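Local coordinates for ABC transporter substrate-binding protein (Rhizobium radiobacter, PDB 6TFX) that binds the mannityl-opine mannopinic acid as the periplasmic solute-binding protein of an ABC transporter, probably delivering it for import into the cell, at residues G329-E343 and G357-W370. Sequence-based numbering, arbitrary orientation.
With N72 ((2~{R})-2-[[(3~{R},4~{R},5~{S})-3,4,5,6-tetrakis(oxidanyl)-2-oxidanylidene-hexyl]amino]pentanedioic acid), chain C.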
loop_
_atom_site.group_PDB
_atom_site.type_symbol
_atom_site.label_atom_id
_atom_site.label_comp_id
_atom_site.label_asym_id
_atom_site.label_seq_id
_atom_site.Cartn_x
_atom_site.Cartn_y
_atom_site.Cartn_z
ATOM N N GLY A 329 -0.058 -10.028 -34.837
ATOM C CA GLY A 329 -0.193 -9.692 -33.426
ATOM C C GLY A 329 0.999 -10.104 -32.572
ATOM O O GLY A 329 1.976 -10.685 -33.072
ATOM N N VAL A 330 0.881 -9.833 -31.268
ATOM C CA VAL A 330 1.898 -10.107 -30.245
ATOM C C VAL A 330 1.311 -11.039 -29.192
ATOM O O VAL A 330 0.170 -10.854 -28.763
ATOM C CB VAL A 330 2.380 -8.770 -29.593
ATOM C CG1 VAL A 330 3.218 -9.008 -28.334
ATOM C CG2 VAL A 330 3.177 -7.930 -30.592
ATOM N N THR A 331 2.111 -12.023 -28.752
ATOM C CA THR A 331 1.703 -12.883 -27.645
ATOM C C THR A 331 2.649 -12.585 -26.497
ATOM O O THR A 331 3.842 -12.354 -26.725
ATOM C CB THR A 331 1.746 -14.360 -28.045
ATOM O OG1 THR A 331 3.106 -14.731 -28.355
ATOM C CG2 THR A 331 0.843 -14.638 -29.260
ATOM N N VAL A 332 2.129 -12.599 -25.272
ATOM C CA VAL A 332 2.990 -12.323 -24.115
ATOM C C VAL A 332 2.454 -13.093 -22.915
ATOM O O VAL A 332 1.240 -13.207 -22.751
ATOM C CB VAL A 332 3.073 -10.769 -23.863
ATOM C CG1 VAL A 332 1.711 -10.087 -23.897
ATOM C CG2 VAL A 332 3.846 -10.415 -22.592
ATOM N N THR A 333 3.352 -13.610 -22.083
ATOM C CA THR A 333 2.990 -14.293 -20.835
ATOM C C THR A 333 3.332 -13.335 -19.689
ATOM O O THR A 333 4.459 -12.852 -19.600
ATOM C CB THR A 333 3.735 -15.616 -20.682
ATOM O OG1 THR A 333 3.266 -16.558 -21.661
ATOM C CG2 THR A 333 3.594 -16.217 -19.277
ATOM N N MET A 334 2.364 -13.094 -18.812
ATOM C CA MET A 334 2.543 -12.262 -17.632
ATOM C C MET A 334 2.345 -13.132 -16.408
ATOM O O MET A 334 1.436 -13.958 -16.381
ATOM C CB MET A 334 1.438 -11.221 -17.574
ATOM C CG MET A 334 1.742 -9.982 -18.311
ATOM S SD MET A 334 0.221 -9.020 -18.261
ATOM C CE MET A 334 0.196 -8.505 -16.565
ATOM N N VAL A 335 3.153 -12.917 -15.381
ATOM C CA VAL A 335 2.978 -13.586 -14.107
ATOM C C VAL A 335 1.913 -12.721 -13.406
ATOM O O VAL A 335 2.094 -11.505 -13.250
ATOM C CB VAL A 335 4.298 -13.654 -13.300
ATOM C CG1 VAL A 335 4.097 -14.482 -12.044
ATOM C CG2 VAL A 335 5.432 -14.242 -14.146
ATOM N N ALA A 336 0.796 -13.342 -13.037
ATOM C CA ALA A 336 -0.354 -12.614 -12.510
ATOM C C ALA A 336 -0.739 -13.049 -11.112
ATOM O O ALA A 336 -0.849 -14.244 -10.845
ATOM C CB ALA A 336 -1.540 -12.783 -13.456
ATOM N N SER A 337 -0.991 -12.088 -10.225
ATOM C CA SER A 337 -1.413 -12.437 -8.870
ATOM C C SER A 337 -2.792 -13.132 -8.828
ATOM O O SER A 337 -3.703 -12.768 -9.583
ATOM C CB SER A 337 -1.497 -11.181 -8.012
ATOM O OG SER A 337 -2.092 -11.487 -6.763
ATOM N N GLN A 338 -2.939 -14.077 -7.874
ATOM C CA GLN A 338 -4.191 -14.770 -7.581
ATOM C C GLN A 338 -5.034 -14.018 -6.527
ATOM O O GLN A 338 -6.089 -14.525 -6.121
ATOM C CB GLN A 338 -3.968 -16.234 -7.191
ATOM C CG GLN A 338 -3.651 -17.087 -8.411
ATOM C CD GLN A 338 -3.429 -18.521 -8.040
ATOM O OE1 GLN A 338 -2.589 -18.836 -7.202
ATOM N NE2 GLN A 338 -4.185 -19.424 -8.655
ATOM N N LEU A 339 -4.606 -12.798 -6.111
ATOM C CA LEU A 339 -5.475 -11.950 -5.265
ATOM C C LEU A 339 -6.718 -11.745 -6.150
ATOM O O LEU A 339 -6.565 -11.372 -7.313
ATOM C CB LEU A 339 -4.793 -10.600 -4.979
ATOM C CG LEU A 339 -5.607 -9.604 -4.147
ATOM C CD1 LEU A 339 -5.797 -10.099 -2.722
ATOM C CD2 LEU A 339 -4.915 -8.241 -4.137
ATOM N N PRO A 340 -7.948 -12.071 -5.691
ATOM C CA PRO A 340 -9.082 -12.097 -6.641
ATOM C C PRO A 340 -9.356 -10.824 -7.426
ATOM O O PRO A 340 -9.732 -10.921 -8.609
ATOM C CB PRO A 340 -10.279 -12.503 -5.780
ATOM C CG PRO A 340 -9.665 -13.280 -4.645
ATOM C CD PRO A 340 -8.338 -12.611 -4.367
ATOM N N GLY A 341 -9.146 -9.663 -6.802
ATOM C CA GLY A 341 -9.355 -8.383 -7.478
ATOM C C GLY A 341 -8.356 -8.143 -8.601
ATOM O O GLY A 341 -8.736 -7.664 -9.677
ATOM N N LEU A 342 -7.076 -8.522 -8.376
ATOM C CA LEU A 342 -6.040 -8.388 -9.409
ATOM C C LEU A 342 -6.227 -9.460 -10.486
ATOM O O LEU A 342 -5.977 -9.218 -11.677
ATOM C CB LEU A 342 -4.622 -8.533 -8.821
ATOM C CG LEU A 342 -4.098 -7.300 -8.117
ATOM C CD1 LEU A 342 -2.798 -7.613 -7.388
ATOM C CD2 LEU A 342 -3.915 -6.115 -9.092
ATOM N N GLU A 343 -6.633 -10.660 -10.072
ATOM C CA GLU A 343 -6.850 -11.726 -11.035
ATOM C C GLU A 343 -8.019 -11.338 -11.978
ATOM O O GLU A 343 -7.883 -11.464 -13.195
ATOM C CB GLU A 343 -7.136 -13.038 -10.301
ATOM C CG GLU A 343 -7.441 -14.188 -11.245
ATOM C CD GLU A 343 -7.437 -15.517 -10.522
ATOM O OE1 GLU A 343 -8.417 -15.783 -9.787
ATOM O OE2 GLU A 343 -6.448 -16.278 -10.665
ATOM N N GLY A 357 -4.836 -6.811 -30.971
ATOM C CA GLY A 357 -3.842 -7.762 -31.458
ATOM C C GLY A 357 -2.928 -8.409 -30.436
ATOM O O GLY A 357 -1.937 -9.034 -30.846
ATOM N N PHE A 358 -3.250 -8.298 -29.128
ATOM C CA PHE A 358 -2.409 -8.922 -28.097
ATOM C C PHE A 358 -3.082 -10.129 -27.525
ATOM O O PHE A 358 -4.229 -10.025 -27.075
ATOM C CB PHE A 358 -2.107 -7.948 -26.949
ATOM C CG PHE A 358 -1.208 -6.804 -27.358
ATOM C CD1 PHE A 358 -1.737 -5.652 -27.921
ATOM C CD2 PHE A 358 0.171 -6.868 -27.144
ATOM C CE1 PHE A 358 -0.904 -4.594 -28.301
ATOM C CE2 PHE A 358 1.005 -5.802 -27.503
ATOM C CZ PHE A 358 0.463 -4.671 -28.080
ATOM N N THR A 359 -2.359 -11.276 -27.483
ATOM C CA THR A 359 -2.909 -12.437 -26.819
ATOM C C THR A 359 -2.124 -12.561 -25.538
ATOM O O THR A 359 -0.948 -12.933 -25.554
ATOM C CB THR A 359 -2.771 -13.716 -27.657
ATOM O OG1 THR A 359 -3.386 -13.510 -28.921
ATOM C CG2 THR A 359 -3.416 -14.907 -26.958
ATOM N N LEU A 360 -2.759 -12.207 -24.434
ATOM C CA LEU A 360 -2.132 -12.241 -23.126
ATOM C C LEU A 360 -2.374 -13.599 -22.478
ATOM O O LEU A 360 -3.504 -14.094 -22.468
ATOM C CB LEU A 360 -2.752 -11.088 -22.299
ATOM C CG LEU A 360 -2.202 -10.777 -20.944
ATOM C CD1 LEU A 360 -0.686 -10.547 -20.988
ATOM C CD2 LEU A 360 -2.934 -9.571 -20.368
ATOM N N ASN A 361 -1.296 -14.250 -22.042
ATOM C CA ASN A 361 -1.360 -15.519 -21.324
ATOM C C ASN A 361 -1.057 -15.156 -19.861
ATOM O O ASN A 361 -0.046 -14.510 -19.572
ATOM C CB ASN A 361 -0.301 -16.500 -21.858
ATOM C CG ASN A 361 -0.123 -17.751 -21.020
ATOM O OD1 ASN A 361 1.002 -18.115 -20.621
ATOM N ND2 ASN A 361 -1.213 -18.434 -20.731
ATOM N N LEU A 362 -1.951 -15.537 -18.949
ATOM C CA LEU A 362 -1.795 -15.205 -17.545
ATOM C C LEU A 362 -1.311 -16.420 -16.781
ATOM O O LEU A 362 -1.974 -17.477 -16.821
ATOM C CB LEU A 362 -3.133 -14.712 -16.975
ATOM C CG LEU A 362 -3.729 -13.486 -17.683
ATOM C CD1 LEU A 362 -5.104 -13.173 -17.136
ATOM C CD2 LEU A 362 -2.823 -12.278 -17.537
ATOM N N GLN A 363 -0.121 -16.309 -16.149
ATOM C CA GLN A 363 0.418 -17.417 -15.359
ATOM C C GLN A 363 0.100 -17.078 -13.900
ATOM O O GLN A 363 0.730 -16.175 -13.342
ATOM C CB GLN A 363 1.928 -17.636 -15.626
ATOM C CG GLN A 363 2.594 -18.686 -14.696
ATOM C CD GLN A 363 2.028 -20.095 -14.780
ATOM O OE1 GLN A 363 1.666 -20.584 -15.846
ATOM N NE2 GLN A 363 1.956 -20.796 -13.646
ATOM N N PRO A 364 -0.936 -17.722 -13.306
ATOM C CA PRO A 364 -1.375 -17.354 -11.944
ATOM C C PRO A 364 -0.423 -17.797 -10.851
ATOM O O PRO A 364 0.102 -18.920 -10.871
ATOM C CB PRO A 364 -2.747 -18.039 -11.797
ATOM C CG PRO A 364 -3.104 -18.543 -13.160
ATOM C CD PRO A 364 -1.793 -18.795 -13.856
ATOM N N VAL A 365 -0.166 -16.892 -9.910
ATOM C CA VAL A 365 0.724 -17.183 -8.789
ATOM C C VAL A 365 0.096 -16.607 -7.502
ATOM O O VAL A 365 -0.444 -15.482 -7.537
ATOM C CB VAL A 365 2.160 -16.609 -9.051
ATOM C CG1 VAL A 365 3.048 -16.757 -7.827
ATOM C CG2 VAL A 365 2.834 -17.302 -10.239
ATOM N N GLU A 366 0.179 -17.352 -6.361
ATOM C CA GLU A 366 -0.312 -16.870 -5.078
ATOM C C GLU A 366 0.273 -15.464 -4.842
ATOM O O GLU A 366 1.457 -15.219 -5.156
ATOM C CB GLU A 366 0.077 -17.824 -3.938
ATOM C CG GLU A 366 -0.438 -17.387 -2.575
ATOM C CD GLU A 366 0.495 -16.440 -1.841
ATOM O OE1 GLU A 366 1.730 -16.607 -1.971
ATOM O OE2 GLU A 366 -0.008 -15.536 -1.131
ATOM N N HIS A 367 -0.555 -14.565 -4.309
ATOM C CA HIS A 367 -0.217 -13.135 -4.192
ATOM C C HIS A 367 1.171 -12.838 -3.583
ATOM O O HIS A 367 1.942 -12.062 -4.172
ATOM C CB HIS A 367 -1.327 -12.409 -3.413
ATOM C CG HIS A 367 -1.228 -10.911 -3.401
ATOM N ND1 HIS A 367 -1.251 -10.176 -4.579
ATOM C CD2 HIS A 367 -1.189 -10.048 -2.351
ATOM C CE1 HIS A 367 -1.209 -8.902 -4.216
ATOM N NE2 HIS A 367 -1.127 -8.774 -2.888
ATOM N N ALA A 368 1.475 -13.389 -2.386
ATOM C CA ALA A 368 2.768 -13.072 -1.758
ATOM C C ALA A 368 3.949 -13.608 -2.578
ATOM O O ALA A 368 4.975 -12.911 -2.711
ATOM C CB ALA A 368 2.811 -13.617 -0.347
ATOM N N ALA A 369 3.793 -14.815 -3.166
ATOM C CA ALA A 369 4.833 -15.401 -4.027
ATOM C C ALA A 369 5.015 -14.540 -5.283
ATOM O O ALA A 369 6.137 -14.387 -5.779
ATOM C CB ALA A 369 4.439 -16.815 -4.436
ATOM N N TRP A 370 3.885 -14.023 -5.836
ATOM C CA TRP A 370 3.908 -13.162 -7.019
ATOM C C TRP A 370 4.709 -11.876 -6.689
ATOM O O TRP A 370 5.557 -11.480 -7.487
ATOM C CB TRP A 370 2.475 -12.830 -7.420
ATOM C CG TRP A 370 2.344 -11.742 -8.443
ATOM C CD1 TRP A 370 2.518 -11.847 -9.797
ATOM C CD2 TRP A 370 1.989 -10.383 -8.182
ATOM N NE1 TRP A 370 2.263 -10.633 -10.401
ATOM C CE2 TRP A 370 1.921 -9.718 -9.433
ATOM C CE3 TRP A 370 1.685 -9.667 -7.010
ATOM C CZ2 TRP A 370 1.579 -8.358 -9.543
ATOM C CZ3 TRP A 370 1.291 -8.344 -7.118
ATOM C CH2 TRP A 370 1.276 -7.688 -8.371
HETATM O OAB N72 C . -8.877 -4.861 -8.548
HETATM C CAF N72 C . -7.590 -4.309 -8.206
HETATM C CAG N72 C . -6.843 -4.950 -6.989
HETATM O OAC N72 C . -7.666 -5.737 -6.189
HETATM C CAH N72 C . -5.894 -3.946 -6.331
HETATM O OAM N72 C . -5.973 -2.596 -6.584
HETATM C CAI N72 C . -5.498 -3.679 -4.892
HETATM O OAD N72 C . -6.568 -3.969 -4.019
HETATM C CAJ N72 C . -4.136 -4.237 -4.561
HETATM O OAE N72 C . -3.318 -4.403 -5.502
HETATM C CAK N72 C . -3.792 -4.647 -3.101
HETATM N N N72 C . -2.810 -3.758 -2.527
HETATM C CA N72 C . -1.517 -4.199 -2.165
HETATM C C N72 C . -1.051 -5.543 -2.652
HETATM O O N72 C . -0.396 -5.923 -3.702
HETATM C CB N72 C . -0.517 -3.049 -2.317
HETATM C CG N72 C . 0.967 -3.360 -2.512
HETATM C CD N72 C . 1.892 -2.262 -1.982
HETATM O OE1 N72 C . 1.562 -1.525 -0.998
HETATM O OE2 N72 C . 3.005 -2.107 -2.531
HETATM O OXT N72 C . -1.403 -6.295 -1.725
#
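Strands 330-337 and 358-365 pair in parallel from Val330-Phe358 to Ser337-Val365, their short axes crossing at -37°. Backbone bonds zigzag between them, from Val330 N-Gly357 O to Gln338 N-Val365 O. Met334 SD lies 3.3 Å from Leu360 CD1, on the face packed against strand 381-386. On the opposite, more exposed face Thr333 OG1 donates to a lone pair of Asn361 OD1 (2.9 Å) in the carbonyl plane.

At the C-terminal end of the pair, the Trp370 indole lies with one face under Ser337, whose CB is 3.8 Å from the centroid of the six-membered ring. Trp370 NE1 donates to Val335 O (3.0 Å) in the ring plane, though from above the carbonyl plane, a bent bond that helps set the indole's turn. With OG trans to the backbone N (chi1 171°), Ser337 both accepts from Leu339 N in an ST turn and shares a hydrogen bond of 2.7 Å with His367 ND1. Leu339 CB covers one face of the imidazole. Thus held, His367 presents NE2 to OXT, a carboxylate oxygen of the bound ligand N72 (2.8 Å), while Glu366, the N-cap of helix 367-374, accepts from Ala368 N and Ala369 N.

Helix 340-353 completes a beta-alpha-beta crossover. Just beyond the C-terminal ends of its strands, where helices begin, Leu339, Gly341, Leu342 and His367 line the ligand pocket, consistent with a solute-binding protein fold.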